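Thiamine pyrophosphokinase (Saccharomyces cerevisiae, PDB 1IG0) catalyses the transfer of pyrophosphate from ATP to thiamine, making thiamine diphosphate and AMP, and works as a homodimer. Local coordinates at residues Met1-Ile12 against Gly267-Pro276; Ile256-Glu264 against Ile298-Leu306. All blocks are in the same frame, centred on the assembly; numbering follows the deposited sequence.

Contact 1: Met1-Ile12 against Gly267-Pro276; sequences MSEECIENPERI and GLKWDVKNWP. With VIB (3-(4-amino-2-methyl-pyrimidin-5-ylmethyl)-5-(2-hydroxy-ethyl)-4-methyl-thiazol-3-ium), chain C.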
# COMPACT_ATOMS: atom_id res chain seq x y z
N MET B 1 -8.49 -22.66 -23.34
CA MET B 1 -7.11 -22.62 -22.79
C MET B 1 -6.45 -21.30 -23.17
O MET B 1 -5.41 -20.92 -22.63
CB MET B 1 -6.29 -23.78 -23.36
CG MET B 1 -5.64 -23.46 -24.69
SD MET B 1 -5.41 -24.91 -25.74
CE MET B 1 -6.79 -24.73 -26.85
N SER B 2 -7.07 -20.61 -24.12
CA SER B 2 -6.56 -19.33 -24.59
C SER B 2 -6.88 -18.25 -23.57
O SER B 2 -7.89 -18.33 -22.86
CB SER B 2 -7.21 -18.96 -25.93
OG SER B 2 -8.59 -18.70 -25.77
N GLU B 3 -6.02 -17.25 -23.48
CA GLU B 3 -6.23 -16.15 -22.55
C GLU B 3 -7.41 -15.35 -23.06
O GLU B 3 -7.52 -15.11 -24.27
CB GLU B 3 -4.99 -15.26 -22.50
CG GLU B 3 -5.09 -14.10 -21.52
CD GLU B 3 -3.94 -13.13 -21.66
OE1 GLU B 3 -2.80 -13.61 -21.82
OE2 GLU B 3 -4.17 -11.91 -21.61
N GLU B 4 -8.29 -14.94 -22.16
CA GLU B 4 -9.44 -14.15 -22.58
C GLU B 4 -9.86 -13.13 -21.53
O GLU B 4 -9.65 -13.31 -20.33
CB GLU B 4 -10.63 -15.05 -22.91
CG GLU B 4 -11.79 -14.31 -23.56
CD GLU B 4 -12.99 -15.19 -23.86
OE1 GLU B 4 -13.94 -14.70 -24.51
OE2 GLU B 4 -12.98 -16.37 -23.44
N CYS B 5 -10.46 -12.05 -22.01
CA CYS B 5 -10.95 -10.97 -21.17
C CYS B 5 -12.16 -10.40 -21.87
O CYS B 5 -12.08 -9.98 -23.03
CB CYS B 5 -9.89 -9.88 -21.01
SG CYS B 5 -10.47 -8.43 -20.07
N ILE B 6 -13.30 -10.40 -21.19
CA ILE B 6 -14.52 -9.88 -21.78
C ILE B 6 -15.11 -8.78 -20.91
O ILE B 6 -14.97 -8.80 -19.69
CB ILE B 6 -15.58 -10.99 -21.94
CG1 ILE B 6 -16.03 -11.50 -20.57
CG2 ILE B 6 -15.02 -12.13 -22.77
CD1 ILE B 6 -17.19 -12.46 -20.62
N GLU B 7 -15.75 -7.81 -21.56
CA GLU B 7 -16.37 -6.71 -20.85
C GLU B 7 -17.86 -6.99 -20.76
O GLU B 7 -18.57 -7.00 -21.77
CB GLU B 7 -16.12 -5.39 -21.58
CG GLU B 7 -16.53 -4.17 -20.79
CD GLU B 7 -16.18 -2.88 -21.49
OE1 GLU B 7 -15.01 -2.72 -21.89
OE2 GLU B 7 -17.07 -2.02 -21.63
N ASN B 8 -18.34 -7.24 -19.55
CA ASN B 8 -19.74 -7.54 -19.31
C ASN B 8 -20.61 -6.31 -19.19
O ASN B 8 -20.11 -5.20 -18.98
CB ASN B 8 -19.91 -8.31 -17.99
CG ASN B 8 -19.54 -9.77 -18.11
OD1 ASN B 8 -20.07 -10.49 -18.95
ND2 ASN B 8 -18.63 -10.22 -17.25
N PRO B 9 -21.93 -6.49 -19.36
CA PRO B 9 -22.83 -5.34 -19.23
C PRO B 9 -22.80 -5.07 -17.72
O PRO B 9 -22.19 -5.84 -16.97
CB PRO B 9 -24.16 -5.89 -19.72
CG PRO B 9 -24.06 -7.37 -19.44
CD PRO B 9 -22.65 -7.68 -19.84
N GLU B 10 -23.46 -4.02 -17.26
CA GLU B 10 -23.42 -3.69 -15.83
C GLU B 10 -23.96 -4.73 -14.85
O GLU B 10 -23.55 -4.77 -13.69
CB GLU B 10 -24.11 -2.35 -15.60
CG GLU B 10 -23.39 -1.48 -14.58
CD GLU B 10 -21.90 -1.37 -14.86
OE1 GLU B 10 -21.51 -1.05 -16.00
OE2 GLU B 10 -21.11 -1.59 -13.92
N ARG B 11 -24.88 -5.58 -15.30
CA ARG B 11 -25.45 -6.60 -14.42
C ARG B 11 -25.72 -7.93 -15.12
O ARG B 11 -26.39 -7.98 -16.15
CB ARG B 11 -26.74 -6.09 -13.78
CG ARG B 11 -26.56 -5.01 -12.72
CD ARG B 11 -26.06 -5.60 -11.41
NE ARG B 11 -25.92 -4.59 -10.36
CZ ARG B 11 -24.98 -3.65 -10.33
NH1 ARG B 11 -24.06 -3.60 -11.29
NH2 ARG B 11 -24.95 -2.77 -9.34
N ILE B 12 -25.21 -9.01 -14.54
CA ILE B 12 -25.41 -10.35 -15.09
C ILE B 12 -25.66 -11.33 -13.94
O ILE B 12 -25.58 -10.96 -12.77
CB ILE B 12 -24.17 -10.87 -15.85
CG1 ILE B 12 -23.02 -11.14 -14.86
CG2 ILE B 12 -23.73 -9.86 -16.90
CD1 ILE B 12 -21.83 -11.87 -15.47
N GLY B 267 -18.72 -12.63 -13.03
CA GLY B 267 -19.38 -11.62 -12.22
C GLY B 267 -18.62 -10.32 -12.05
O GLY B 267 -19.00 -9.49 -11.22
N LEU B 268 -17.55 -10.14 -12.81
CA LEU B 268 -16.76 -8.91 -12.75
C LEU B 268 -16.99 -8.17 -14.06
O LEU B 268 -17.13 -8.79 -15.11
CB LEU B 268 -15.27 -9.23 -12.58
CG LEU B 268 -14.78 -9.85 -11.27
CD1 LEU B 268 -13.31 -10.20 -11.39
CD2 LEU B 268 -15.01 -8.89 -10.12
N LYS B 269 -17.04 -6.84 -13.99
CA LYS B 269 -17.25 -6.02 -15.19
C LYS B 269 -16.33 -6.53 -16.30
O LYS B 269 -16.72 -6.57 -17.46
CB LYS B 269 -16.95 -4.55 -14.89
CG LYS B 269 -17.10 -3.63 -16.09
CD LYS B 269 -18.52 -3.61 -16.64
CE LYS B 269 -18.62 -2.64 -17.81
NZ LYS B 269 -19.99 -2.62 -18.41
N TRP B 270 -15.12 -6.91 -15.91
CA TRP B 270 -14.14 -7.46 -16.83
C TRP B 270 -13.76 -8.84 -16.32
O TRP B 270 -12.94 -8.98 -15.41
CB TRP B 270 -12.91 -6.55 -16.89
CG TRP B 270 -13.16 -5.27 -17.64
CD1 TRP B 270 -13.09 -5.08 -18.99
CD2 TRP B 270 -13.55 -4.02 -17.07
NE1 TRP B 270 -13.41 -3.78 -19.30
CE2 TRP B 270 -13.70 -3.10 -18.14
CE3 TRP B 270 -13.80 -3.57 -15.77
CZ2 TRP B 270 -14.08 -1.77 -17.94
CZ3 TRP B 270 -14.17 -2.24 -15.57
CH2 TRP B 270 -14.32 -1.36 -16.65
N ASP B 271 -14.38 -9.87 -16.90
CA ASP B 271 -14.09 -11.25 -16.51
C ASP B 271 -12.94 -11.80 -17.34
O ASP B 271 -12.82 -11.48 -18.52
CB ASP B 271 -15.32 -12.15 -16.70
CG ASP B 271 -16.29 -12.09 -15.54
OD1 ASP B 271 -15.82 -11.96 -14.38
OD2 ASP B 271 -17.51 -12.19 -15.76
N VAL B 272 -12.11 -12.62 -16.71
CA VAL B 272 -10.96 -13.20 -17.40
C VAL B 272 -10.90 -14.72 -17.28
O VAL B 272 -11.58 -15.32 -16.44
CB VAL B 272 -9.64 -12.61 -16.86
CG1 VAL B 272 -9.61 -11.11 -17.11
CG2 VAL B 272 -9.52 -12.89 -15.37
N LYS B 273 -10.09 -15.34 -18.14
CA LYS B 273 -9.90 -16.79 -18.15
C LYS B 273 -8.46 -17.07 -18.59
O LYS B 273 -7.96 -16.41 -19.49
CB LYS B 273 -10.87 -17.45 -19.14
CG LYS B 273 -12.34 -17.21 -18.83
CD LYS B 273 -13.27 -17.91 -19.81
CE LYS B 273 -13.22 -19.42 -19.67
NZ LYS B 273 -14.51 -20.05 -20.08
N ASN B 274 -7.82 -18.04 -17.95
CA ASN B 274 -6.43 -18.38 -18.28
C ASN B 274 -5.67 -17.07 -18.43
O ASN B 274 -4.93 -16.86 -19.39
CB ASN B 274 -6.38 -19.18 -19.59
CG ASN B 274 -7.33 -20.36 -19.59
OD1 ASN B 274 -7.30 -21.19 -18.69
ND2 ASN B 274 -8.18 -20.44 -20.61
N TRP B 275 -5.85 -16.20 -17.44
CA TRP B 275 -5.27 -14.86 -17.43
C TRP B 275 -4.12 -14.73 -16.42
O TRP B 275 -4.36 -14.63 -15.22
CB TRP B 275 -6.38 -13.87 -17.08
CG TRP B 275 -6.16 -12.46 -17.50
CD1 TRP B 275 -6.36 -11.94 -18.75
CD2 TRP B 275 -5.77 -11.37 -16.67
NE1 TRP B 275 -6.12 -10.59 -18.74
CE2 TRP B 275 -5.76 -10.21 -17.48
CE3 TRP B 275 -5.43 -11.25 -15.31
CZ2 TRP B 275 -5.42 -8.95 -16.97
CZ3 TRP B 275 -5.09 -9.99 -14.81
CH2 TRP B 275 -5.09 -8.86 -15.65
N PRO B 276 -2.87 -14.72 -16.90
CA PRO B 276 -1.73 -14.59 -15.99
C PRO B 276 -1.74 -13.22 -15.32
O PRO B 276 -2.05 -12.22 -15.96
CB PRO B 276 -0.52 -14.75 -16.91
CG PRO B 276 -1.05 -15.62 -18.01
CD PRO B 276 -2.41 -15.02 -18.27
CM2 VIB C . -8.85 -7.54 -16.55
N4A VIB C . -10.09 -3.12 -18.43
CM4 VIB C . -11.64 0.75 -15.49
O1 VIB C . -7.61 2.78 -14.06
C7 VIB C . -8.91 3.31 -14.34
C6 VIB C . -9.38 2.83 -15.74
C2 VIB C . -8.52 -0.96 -16.08
S1 VIB C . -7.59 0.57 -16.15
C5 VIB C . -9.20 1.32 -15.85
C4 VIB C . -10.18 0.39 -15.74
N3 VIB C . -9.75 -0.82 -15.88
C7A VIB C . -10.63 -2.02 -15.80
C4A VIB C . -9.92 -3.95 -17.30
N3A VIB C . -9.49 -5.28 -17.48
C2A VIB C . -9.31 -6.12 -16.37
N1A VIB C . -9.57 -5.62 -15.07
C6A VIB C . -10.00 -4.29 -14.89
C5A VIB C . -10.18 -3.45 -16.00
O HOH W 1 -6.73 -10.63 -22.08

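Contact 2: Ile256-Glu264 against Ile298-Leu306; sequences IGEATLVKE and IDTKDDIIL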
# COMPACT_ATOMS: atom_id res chain seq x y z
N ILE B 256 -0.10 -9.61 -4.83
CA ILE B 256 1.00 -9.02 -4.08
C ILE B 256 1.91 -10.11 -3.51
O ILE B 256 1.45 -11.03 -2.85
CB ILE B 256 0.45 -8.17 -2.91
CG1 ILE B 256 -0.65 -7.23 -3.42
CG2 ILE B 256 1.58 -7.36 -2.28
CD1 ILE B 256 -1.35 -6.45 -2.32
N GLY B 257 3.20 -10.00 -3.79
CA GLY B 257 4.14 -10.98 -3.27
C GLY B 257 4.47 -12.15 -4.19
O GLY B 257 5.58 -12.68 -4.13
N GLU B 258 3.52 -12.56 -5.02
CA GLU B 258 3.78 -13.67 -5.93
C GLU B 258 2.80 -13.71 -7.10
O GLU B 258 1.59 -13.57 -6.92
CB GLU B 258 3.77 -15.00 -5.16
CG GLU B 258 2.55 -15.89 -5.37
CD GLU B 258 2.66 -17.19 -4.59
OE1 GLU B 258 3.78 -17.74 -4.49
OE2 GLU B 258 1.63 -17.68 -4.07
N ALA B 259 3.34 -13.88 -8.30
CA ALA B 259 2.53 -13.94 -9.51
C ALA B 259 1.72 -15.22 -9.49
O ALA B 259 2.07 -16.19 -8.81
CB ALA B 259 3.42 -13.91 -10.74
N THR B 260 0.62 -15.24 -10.23
CA THR B 260 -0.23 -16.42 -10.30
C THR B 260 -1.04 -16.40 -11.58
O THR B 260 -0.76 -15.63 -12.50
CB THR B 260 -1.18 -16.49 -9.08
OG1 THR B 260 -1.89 -17.74 -9.10
CG2 THR B 260 -2.18 -15.34 -9.10
N LEU B 261 -2.04 -17.27 -11.65
CA LEU B 261 -2.88 -17.38 -12.82
C LEU B 261 -4.35 -17.26 -12.42
O LEU B 261 -4.81 -17.94 -11.51
CB LEU B 261 -2.65 -18.73 -13.50
CG LEU B 261 -3.47 -19.10 -14.74
CD1 LEU B 261 -3.08 -18.21 -15.91
CD2 LEU B 261 -3.23 -20.57 -15.08
N VAL B 262 -5.07 -16.36 -13.09
CA VAL B 262 -6.49 -16.21 -12.81
C VAL B 262 -7.17 -17.17 -13.77
O VAL B 262 -7.41 -16.84 -14.93
CB VAL B 262 -6.98 -14.77 -13.07
CG1 VAL B 262 -8.47 -14.68 -12.76
CG2 VAL B 262 -6.20 -13.79 -12.21
N LYS B 263 -7.45 -18.37 -13.28
CA LYS B 263 -8.08 -19.40 -14.10
C LYS B 263 -9.40 -18.93 -14.69
O LYS B 263 -9.68 -19.16 -15.87
CB LYS B 263 -8.30 -20.67 -13.28
CG LYS B 263 -8.98 -21.78 -14.05
CD LYS B 263 -8.92 -23.10 -13.32
CE LYS B 263 -9.57 -24.20 -14.15
NZ LYS B 263 -9.05 -24.19 -15.54
N GLU B 264 -10.21 -18.28 -13.87
CA GLU B 264 -11.50 -17.79 -14.33
C GLU B 264 -12.24 -16.95 -13.29
O GLU B 264 -12.12 -17.18 -12.09
CB GLU B 264 -12.39 -18.98 -14.73
CG GLU B 264 -13.88 -18.65 -14.78
CD GLU B 264 -14.74 -19.86 -15.11
OE1 GLU B 264 -14.49 -20.94 -14.53
OE2 GLU B 264 -15.66 -19.73 -15.94
N ILE B 298 -14.32 -16.05 -8.26
CA ILE B 298 -12.92 -15.84 -8.62
C ILE B 298 -12.14 -17.12 -8.37
O ILE B 298 -12.10 -17.63 -7.25
CB ILE B 298 -12.30 -14.69 -7.79
CG1 ILE B 298 -13.00 -13.38 -8.12
CG2 ILE B 298 -10.80 -14.58 -8.09
CD1 ILE B 298 -12.57 -12.20 -7.27
N ASP B 299 -11.52 -17.64 -9.42
CA ASP B 299 -10.74 -18.87 -9.34
C ASP B 299 -9.29 -18.62 -9.73
O ASP B 299 -8.98 -18.44 -10.91
CB ASP B 299 -11.36 -19.93 -10.26
CG ASP B 299 -10.66 -21.28 -10.15
OD1 ASP B 299 -9.66 -21.37 -9.42
OD2 ASP B 299 -11.13 -22.24 -10.80
N THR B 300 -8.41 -18.61 -8.74
CA THR B 300 -6.99 -18.40 -8.98
C THR B 300 -6.18 -19.64 -8.63
O THR B 300 -6.60 -20.46 -7.82
CB THR B 300 -6.46 -17.21 -8.15
OG1 THR B 300 -6.77 -17.41 -6.76
CG2 THR B 300 -7.07 -15.91 -8.63
N LYS B 301 -5.02 -19.77 -9.26
CA LYS B 301 -4.13 -20.91 -9.04
C LYS B 301 -3.53 -20.87 -7.64
O LYS B 301 -3.33 -21.90 -7.00
CB LYS B 301 -3.01 -20.89 -10.08
CG LYS B 301 -2.20 -22.17 -10.16
CD LYS B 301 -1.05 -22.00 -11.14
CE LYS B 301 -0.51 -23.34 -11.61
NZ LYS B 301 -1.54 -24.07 -12.39
N ASP B 302 -3.23 -19.66 -7.17
CA ASP B 302 -2.67 -19.46 -5.84
C ASP B 302 -3.47 -18.37 -5.14
O ASP B 302 -4.18 -17.60 -5.80
CB ASP B 302 -1.20 -19.02 -5.93
CG ASP B 302 -0.37 -19.94 -6.81
OD1 ASP B 302 -0.28 -19.69 -8.02
OD2 ASP B 302 0.19 -20.92 -6.27
N ASP B 303 -3.38 -18.30 -3.82
CA ASP B 303 -4.11 -17.29 -3.07
C ASP B 303 -3.73 -15.90 -3.57
O ASP B 303 -2.59 -15.67 -3.98
CB ASP B 303 -3.79 -17.35 -1.57
CG ASP B 303 -4.15 -18.69 -0.95
OD1 ASP B 303 -5.00 -19.40 -1.51
OD2 ASP B 303 -3.60 -19.00 0.13
N ILE B 304 -4.69 -14.98 -3.56
CA ILE B 304 -4.43 -13.62 -3.98
C ILE B 304 -5.12 -12.67 -3.01
O ILE B 304 -5.97 -13.08 -2.22
CB ILE B 304 -4.97 -13.32 -5.40
CG1 ILE B 304 -6.50 -13.37 -5.40
CG2 ILE B 304 -4.40 -14.32 -6.39
CD1 ILE B 304 -7.13 -12.67 -6.60
N ILE B 305 -4.74 -11.40 -3.06
CA ILE B 305 -5.34 -10.39 -2.20
C ILE B 305 -6.41 -9.66 -2.99
O ILE B 305 -6.22 -9.33 -4.16
CB ILE B 305 -4.30 -9.36 -1.72
CG1 ILE B 305 -3.13 -10.07 -1.04
CG2 ILE B 305 -4.96 -8.36 -0.77
CD1 ILE B 305 -3.53 -10.91 0.17
N LEU B 306 -7.55 -9.41 -2.34
CA LEU B 306 -8.64 -8.70 -2.98
C LEU B 306 -8.96 -7.46 -2.17
O LEU B 306 -8.99 -7.50 -0.94
CB LEU B 306 -9.89 -9.59 -3.06
CG LEU B 306 -11.11 -9.01 -3.75
CD1 LEU B 306 -10.88 -8.96 -5.25
CD2 LEU B 306 -12.32 -9.86 -3.44
O HOH W 2 -0.59 -13.55 -4.87
O HOH W 3 -12.85 -22.59 -13.08

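Contact 1: Met1-Ile12 against Gly267-Pro276
N8 reaches across with its amide, ND2 donating to L268 O at 3.0 Å, that oxygen lying in the amide plane, and making a weak bond to D271 OD2. The amide and the D271 carboxylate are turned 75° apart; the carboxylate is also held by the backbone N of G267, on the syn lone pair of OD2, and by T265. K269 returns the grip: bent at chi2 (62°), its chain brings NZ to N8 O at 2.6 Å, in the carbonyl plane, and to E10 OE1, a salt bridge at 3.3 Å; E10 pairs further with R289. On the face of the sheet that carries C5, E7 runs alongside W270, and W270 NE1 donates to E7 OE1 at 3.2 Å, meeting it from above the carboxylate plane. That oxygen also bonds Y123 of the second subunit. K269 CG lies over one face of the W270 indole and thiamine over the opposite one, both offset toward the rim, C7A 3.4 Å above the ring plane. C5 SG and V272 CG1 approach the ligand methyl CM2 at 4.0 and 3.7 Å. Strands 4-7 and 270-272, at 158°, form an antiparallel two-stranded ribbon whose C5, V272 and W270 side lines part of the thiamine pocket, with W275 beyond the corner.

Contact 2: Ile256-Glu264 against Ile298-Leu306
T260 and D302 make the shortest side-chain contact here, OG1 donating to OD1 at 2.7 Å on the anti lone pair of the carboxylate. T260 carries OG1 opposite its backbone N (chi1 -174°), which aims the hydroxyl at D302 and leaves the methyl CG2 to pack on I304 CG2 at 3.6 Å, the two side chains crossing at about a right angle. The turn after strand 298-300 is braced from within, T300 OG1 donating to D302 O at 2.8 Å from above the carbonyl plane. Putting an alanine at D302 would probably leave the T260 hydroxyl without its carboxylate acceptor and less firmly fixed in rotation. On the buried side V262 and T300 face each other as a non-hydrogen-bonded pair. Strands 260-264 and 298-300 are antiparallel neighbours in the five-stranded mixed sheet of the thiamine-binding region; after the turn, 304-306 belongs to the larger mixed sheet, where I305 CB meets I256 CD1 and I305 packs on L206 and Y207 of helix 196-212. A classic beta bulge interrupts the 260-264 ladder: K263 and E264 both face D299, with E264 N donating to D299 O on a lone pair and D299 N returning to E264 O at 2.8 Å. Looser is the exposed K263 chain, which runs alongside the buried D299, pointing the same way, and comes closest to OD2 with its aliphatic CD, at 3.5 Å, its ammonium being carried past to 5.5 Å between NZ and OD2. A water bridges D299 OD2 to E264 OE1, while E264 OE2 pairs with R266. At the other end E258 OE2 lies only 4.2 Å from D302 OD2, a proximity of like charges that would probably raise the proton affinity of one or both slightly, and a second water links E258 O with D303 O.

How the contacts relate
Contact 1 and contact 2 have centres 15 Å apart and meet directly at strand 275-277, the neighbour of strand 260-266 in one sheet. Probable hydrogen bonds join W275 O to V262 N at 2.8 Å and N274 N to K263 O at 3.0 Å; N274 and W275 both face V262, a G1 bulge at the corner where the chain leaves the ribbon of contact 1. Side chains also pack at this junction, V272 CG2 lying 3.3 Å from V262 CG1. Contact 1 touches thiamine directly, whereas contact 2 stands one layer behind, the V262 side chain being about 8 Å from the ligand. Both also reach the second subunit, whose Q122 O binds the same thiamine.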